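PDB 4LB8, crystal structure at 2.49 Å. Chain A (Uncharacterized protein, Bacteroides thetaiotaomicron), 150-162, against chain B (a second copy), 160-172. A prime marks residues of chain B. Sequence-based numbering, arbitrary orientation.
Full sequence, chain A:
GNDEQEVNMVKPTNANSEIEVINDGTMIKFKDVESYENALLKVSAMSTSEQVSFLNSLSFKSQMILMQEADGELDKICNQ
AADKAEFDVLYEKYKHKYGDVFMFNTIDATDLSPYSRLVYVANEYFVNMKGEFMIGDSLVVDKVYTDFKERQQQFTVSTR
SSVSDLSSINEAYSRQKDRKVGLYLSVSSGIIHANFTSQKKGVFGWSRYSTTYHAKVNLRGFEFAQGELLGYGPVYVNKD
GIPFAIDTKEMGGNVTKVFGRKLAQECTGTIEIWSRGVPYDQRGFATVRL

Chain A 150-162: ERQQQFTVSTRSS
Chain B, residues 160-172: RSSVSDLSSINEA

Two copies of one protein meet here through a short antiparallel strand pairing, extended on one side by a hydroxyl–carboxylate network around a turn. Ser162 faces Ser162′ as the non-hydrogen-bonded pair, CA atoms 4.8 Å apart; Ser161 and Val163′ (CA–CA 4.9 Å) form the hydrogen-bonded pair. Val163′ N donates to Ser161 O at 3.1 Å, while Val163′ O accepts Arg160 N at 2.9 Å and, weakly, Ser161 N at 3.4 Å. Extended backbone (Ser161 -145/141, Val163′ -131/129) permits this, and Arg160, at -74/-39, breaks the extension. At the Ser162–Ser162′ pair the backbones also make reciprocal CA-H...O contacts: Ser162 CA lies 3.4 Å from Ser161′ O, and Ser162′ CA 3.4 Å from Ser161 O. Ser161 (chi1 t) and Val163′ (t) share a face, their CB atoms 3.7 Å apart, the valine supplying buried apolar surface. One water bridges Ser161 OG and Ser161′ OG, 2.6 Å from each.

Beyond the strand, a type I turn runs from Asp165′ to Ser168′, closed by Ser168′ N to Asp165′ O at 2.9 Å. Asp165′ (chi1 p) works both ways: OD1 accepts Ser167′ OG at 2.6 Å, and OD2 accepts Ser158 OG (p) at 2.8 Å. Thus committed, Ser167′ OG (p) accepts Thr156 OG1 (t) at 2.7 Å.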

# COMPACT_ATOMS: atom_id res chain seq x y z
N GLU A 150 -16.38 -6.87 6.95
CA GLU A 150 -16.10 -8.12 7.65
C GLU A 150 -15.22 -9.06 6.76
O GLU A 150 -14.36 -9.77 7.28
CB GLU A 150 -17.41 -8.78 8.07
CG GLU A 150 -17.27 -9.82 9.16
CD GLU A 150 -18.41 -10.83 9.20
OE1 GLU A 150 -19.58 -10.41 9.02
OE2 GLU A 150 -18.14 -12.03 9.39
N ARG A 151 -15.40 -9.01 5.42
CA ARG A 151 -14.64 -9.81 4.46
C ARG A 151 -13.18 -9.33 4.35
O ARG A 151 -12.28 -10.17 4.26
CB ARG A 151 -15.31 -9.77 3.07
CG ARG A 151 -14.66 -10.66 2.03
CD ARG A 151 -15.22 -10.40 0.66
NE ARG A 151 -14.48 -11.13 -0.36
CZ ARG A 151 -13.57 -10.57 -1.17
NH1 ARG A 151 -13.31 -9.27 -1.09
NH2 ARG A 151 -12.94 -11.31 -2.07
N GLN A 152 -12.96 -8.00 4.31
CA GLN A 152 -11.61 -7.42 4.18
C GLN A 152 -10.94 -7.19 5.54
O GLN A 152 -9.75 -6.86 5.57
CB GLN A 152 -11.65 -6.09 3.40
CG GLN A 152 -11.92 -6.27 1.91
CD GLN A 152 -10.85 -7.05 1.18
OE1 GLN A 152 -11.06 -8.21 0.79
NE2 GLN A 152 -9.70 -6.43 0.97
N GLN A 153 -11.69 -7.39 6.66
CA GLN A 153 -11.20 -7.18 8.03
C GLN A 153 -9.91 -7.96 8.30
O GLN A 153 -9.74 -9.10 7.85
CB GLN A 153 -12.29 -7.44 9.11
CG GLN A 153 -12.19 -8.72 9.94
CD GLN A 153 -12.86 -8.54 11.29
OE1 GLN A 153 -14.06 -8.77 11.46
NE2 GLN A 153 -12.08 -8.11 12.28
N GLN A 154 -9.00 -7.28 9.00
CA GLN A 154 -7.67 -7.75 9.38
C GLN A 154 -7.17 -6.94 10.60
O GLN A 154 -7.58 -5.79 10.77
CB GLN A 154 -6.72 -7.59 8.16
CG GLN A 154 -5.41 -8.37 8.22
CD GLN A 154 -5.58 -9.86 8.12
OE1 GLN A 154 -6.22 -10.40 7.20
NE2 GLN A 154 -4.97 -10.57 9.06
N PHE A 155 -6.32 -7.55 11.44
CA PHE A 155 -5.76 -6.88 12.61
C PHE A 155 -4.52 -6.02 12.26
O PHE A 155 -4.18 -5.11 13.03
CB PHE A 155 -5.39 -7.90 13.70
CG PHE A 155 -6.55 -8.28 14.58
CD1 PHE A 155 -6.88 -7.52 15.70
CD2 PHE A 155 -7.32 -9.41 14.30
CE1 PHE A 155 -7.96 -7.87 16.51
CE2 PHE A 155 -8.40 -9.76 15.11
CZ PHE A 155 -8.71 -8.99 16.21
N THR A 156 -3.85 -6.31 11.11
CA THR A 156 -2.64 -5.61 10.66
C THR A 156 -2.92 -4.23 10.03
O THR A 156 -4.00 -3.97 9.49
CB THR A 156 -1.77 -6.49 9.73
OG1 THR A 156 -0.44 -5.96 9.73
CG2 THR A 156 -2.28 -6.57 8.28
N VAL A 157 -1.91 -3.37 10.12
CA VAL A 157 -1.83 -2.01 9.58
C VAL A 157 -0.71 -2.02 8.54
O VAL A 157 -0.73 -1.24 7.58
CB VAL A 157 -1.57 -0.98 10.73
CG1 VAL A 157 -1.49 0.46 10.21
CG2 VAL A 157 -2.62 -1.10 11.85
N SER A 158 0.27 -2.94 8.75
CA SER A 158 1.46 -3.12 7.92
C SER A 158 1.17 -3.83 6.61
O SER A 158 0.37 -4.76 6.55
CB SER A 158 2.55 -3.87 8.69
OG SER A 158 2.49 -5.28 8.55
N THR A 159 1.85 -3.36 5.56
CA THR A 159 1.81 -3.91 4.22
C THR A 159 3.27 -4.16 3.76
O THR A 159 4.21 -3.65 4.37
CB THR A 159 1.05 -2.97 3.26
OG1 THR A 159 1.64 -1.68 3.24
CG2 THR A 159 -0.42 -2.85 3.59
N ARG A 160 3.43 -4.98 2.71
CA ARG A 160 4.72 -5.25 2.07
C ARG A 160 5.12 -4.04 1.25
O ARG A 160 6.29 -3.68 1.16
CB ARG A 160 4.58 -6.47 1.14
CG ARG A 160 5.89 -6.95 0.58
CD ARG A 160 5.65 -8.19 -0.21
NE ARG A 160 6.76 -8.49 -1.11
CZ ARG A 160 7.84 -9.17 -0.77
NH1 ARG A 160 8.00 -9.62 0.47
NH2 ARG A 160 8.79 -9.42 -1.67
N SER A 161 4.13 -3.43 0.60
CA SER A 161 4.33 -2.31 -0.30
C SER A 161 3.15 -1.33 -0.21
O SER A 161 2.01 -1.79 -0.07
CB SER A 161 4.47 -2.84 -1.72
OG SER A 161 5.01 -1.83 -2.56
N SER A 162 3.45 0.01 -0.27
CA SER A 162 2.50 1.14 -0.27
C SER A 162 3.09 2.31 -1.04
O SER A 162 4.24 2.72 -0.78
CB SER A 162 2.12 1.59 1.13
OG SER A 162 1.21 0.67 1.70
N ARG B 160 -2.11 4.43 -4.45
CA ARG B 160 -1.86 4.05 -5.85
C ARG B 160 -1.59 2.55 -5.92
O ARG B 160 -1.98 1.88 -6.85
CB ARG B 160 -0.63 4.81 -6.37
CG ARG B 160 -0.39 4.64 -7.84
CD ARG B 160 0.75 5.51 -8.26
NE ARG B 160 1.30 5.12 -9.55
CZ ARG B 160 0.84 5.53 -10.72
NH1 ARG B 160 -0.20 6.35 -10.79
NH2 ARG B 160 1.43 5.14 -11.84
N SER B 161 -0.86 2.06 -4.92
CA SER B 161 -0.43 0.68 -4.85
C SER B 161 -0.43 0.19 -3.40
O SER B 161 -0.06 0.97 -2.51
CB SER B 161 0.96 0.57 -5.45
OG SER B 161 1.26 -0.79 -5.72
N SER B 162 -0.85 -1.10 -3.17
CA SER B 162 -0.87 -1.83 -1.88
C SER B 162 -0.70 -3.32 -2.13
O SER B 162 -1.41 -3.91 -2.95
CB SER B 162 -2.15 -1.58 -1.09
OG SER B 162 -2.11 -0.30 -0.51
N VAL B 163 0.27 -3.91 -1.42
CA VAL B 163 0.63 -5.31 -1.53
C VAL B 163 0.68 -5.86 -0.12
O VAL B 163 1.28 -5.22 0.76
CB VAL B 163 1.97 -5.47 -2.31
CG1 VAL B 163 2.39 -6.93 -2.43
CG2 VAL B 163 1.89 -4.82 -3.69
N SER B 164 -0.01 -7.00 0.14
CA SER B 164 -0.09 -7.59 1.47
C SER B 164 1.21 -8.27 1.85
O SER B 164 1.92 -8.76 0.97
CB SER B 164 -1.24 -8.59 1.54
OG SER B 164 -1.08 -9.71 0.68
N ASP B 165 1.53 -8.30 3.16
CA ASP B 165 2.74 -8.98 3.67
C ASP B 165 2.33 -10.19 4.51
O ASP B 165 1.14 -10.39 4.73
CB ASP B 165 3.63 -8.01 4.47
CG ASP B 165 3.06 -7.39 5.73
OD1 ASP B 165 1.91 -7.76 6.11
OD2 ASP B 165 3.73 -6.52 6.32
N LEU B 166 3.31 -10.96 5.03
CA LEU B 166 3.06 -12.17 5.84
C LEU B 166 2.22 -11.95 7.10
O LEU B 166 1.83 -12.93 7.72
CB LEU B 166 4.35 -12.88 6.20
CG LEU B 166 5.02 -13.56 5.03
CD1 LEU B 166 6.32 -14.18 5.44
CD2 LEU B 166 4.11 -14.61 4.41
N SER B 167 1.90 -10.71 7.47
CA SER B 167 1.08 -10.42 8.65
C SER B 167 -0.41 -10.49 8.27
O SER B 167 -1.29 -10.50 9.14
CB SER B 167 1.43 -9.06 9.25
OG SER B 167 0.84 -8.00 8.52
N SER B 168 -0.69 -10.50 6.94
CA SER B 168 -2.05 -10.67 6.45
C SER B 168 -2.38 -12.15 6.57
O SER B 168 -1.60 -12.98 6.13
CB SER B 168 -2.18 -10.18 5.02
OG SER B 168 -3.53 -10.38 4.62
N ILE B 169 -3.48 -12.49 7.25
CA ILE B 169 -3.88 -13.89 7.49
C ILE B 169 -4.92 -14.35 6.45
O ILE B 169 -5.92 -13.67 6.23
CB ILE B 169 -4.37 -14.06 8.96
CG1 ILE B 169 -3.36 -13.46 9.98
CG2 ILE B 169 -4.69 -15.52 9.31
CD1 ILE B 169 -1.90 -14.09 10.07
N ASN B 170 -4.63 -15.48 5.78
CA ASN B 170 -5.50 -16.17 4.79
C ASN B 170 -5.95 -15.28 3.57
O ASN B 170 -6.79 -15.71 2.78
CB ASN B 170 -6.74 -16.76 5.50
CG ASN B 170 -6.41 -17.71 6.62
OD1 ASN B 170 -5.40 -18.42 6.60
ND2 ASN B 170 -7.28 -17.77 7.59
N GLU B 171 -5.43 -14.04 3.45
CA GLU B 171 -5.80 -13.11 2.38
C GLU B 171 -4.56 -12.51 1.78
O GLU B 171 -3.87 -11.77 2.45
CB GLU B 171 -6.73 -11.99 2.90
CG GLU B 171 -7.91 -12.50 3.71
CD GLU B 171 -8.89 -11.50 4.30
OE1 GLU B 171 -8.53 -10.31 4.45
OE2 GLU B 171 -10.01 -11.94 4.64
N ALA B 172 -4.27 -12.82 0.53
CA ALA B 172 -3.11 -12.23 -0.13
C ALA B 172 -3.59 -11.41 -1.29
O ALA B 172 -4.51 -11.84 -2.00
CB ALA B 172 -2.12 -13.30 -0.58
O HOH W 1 3.43 -1.44 -4.53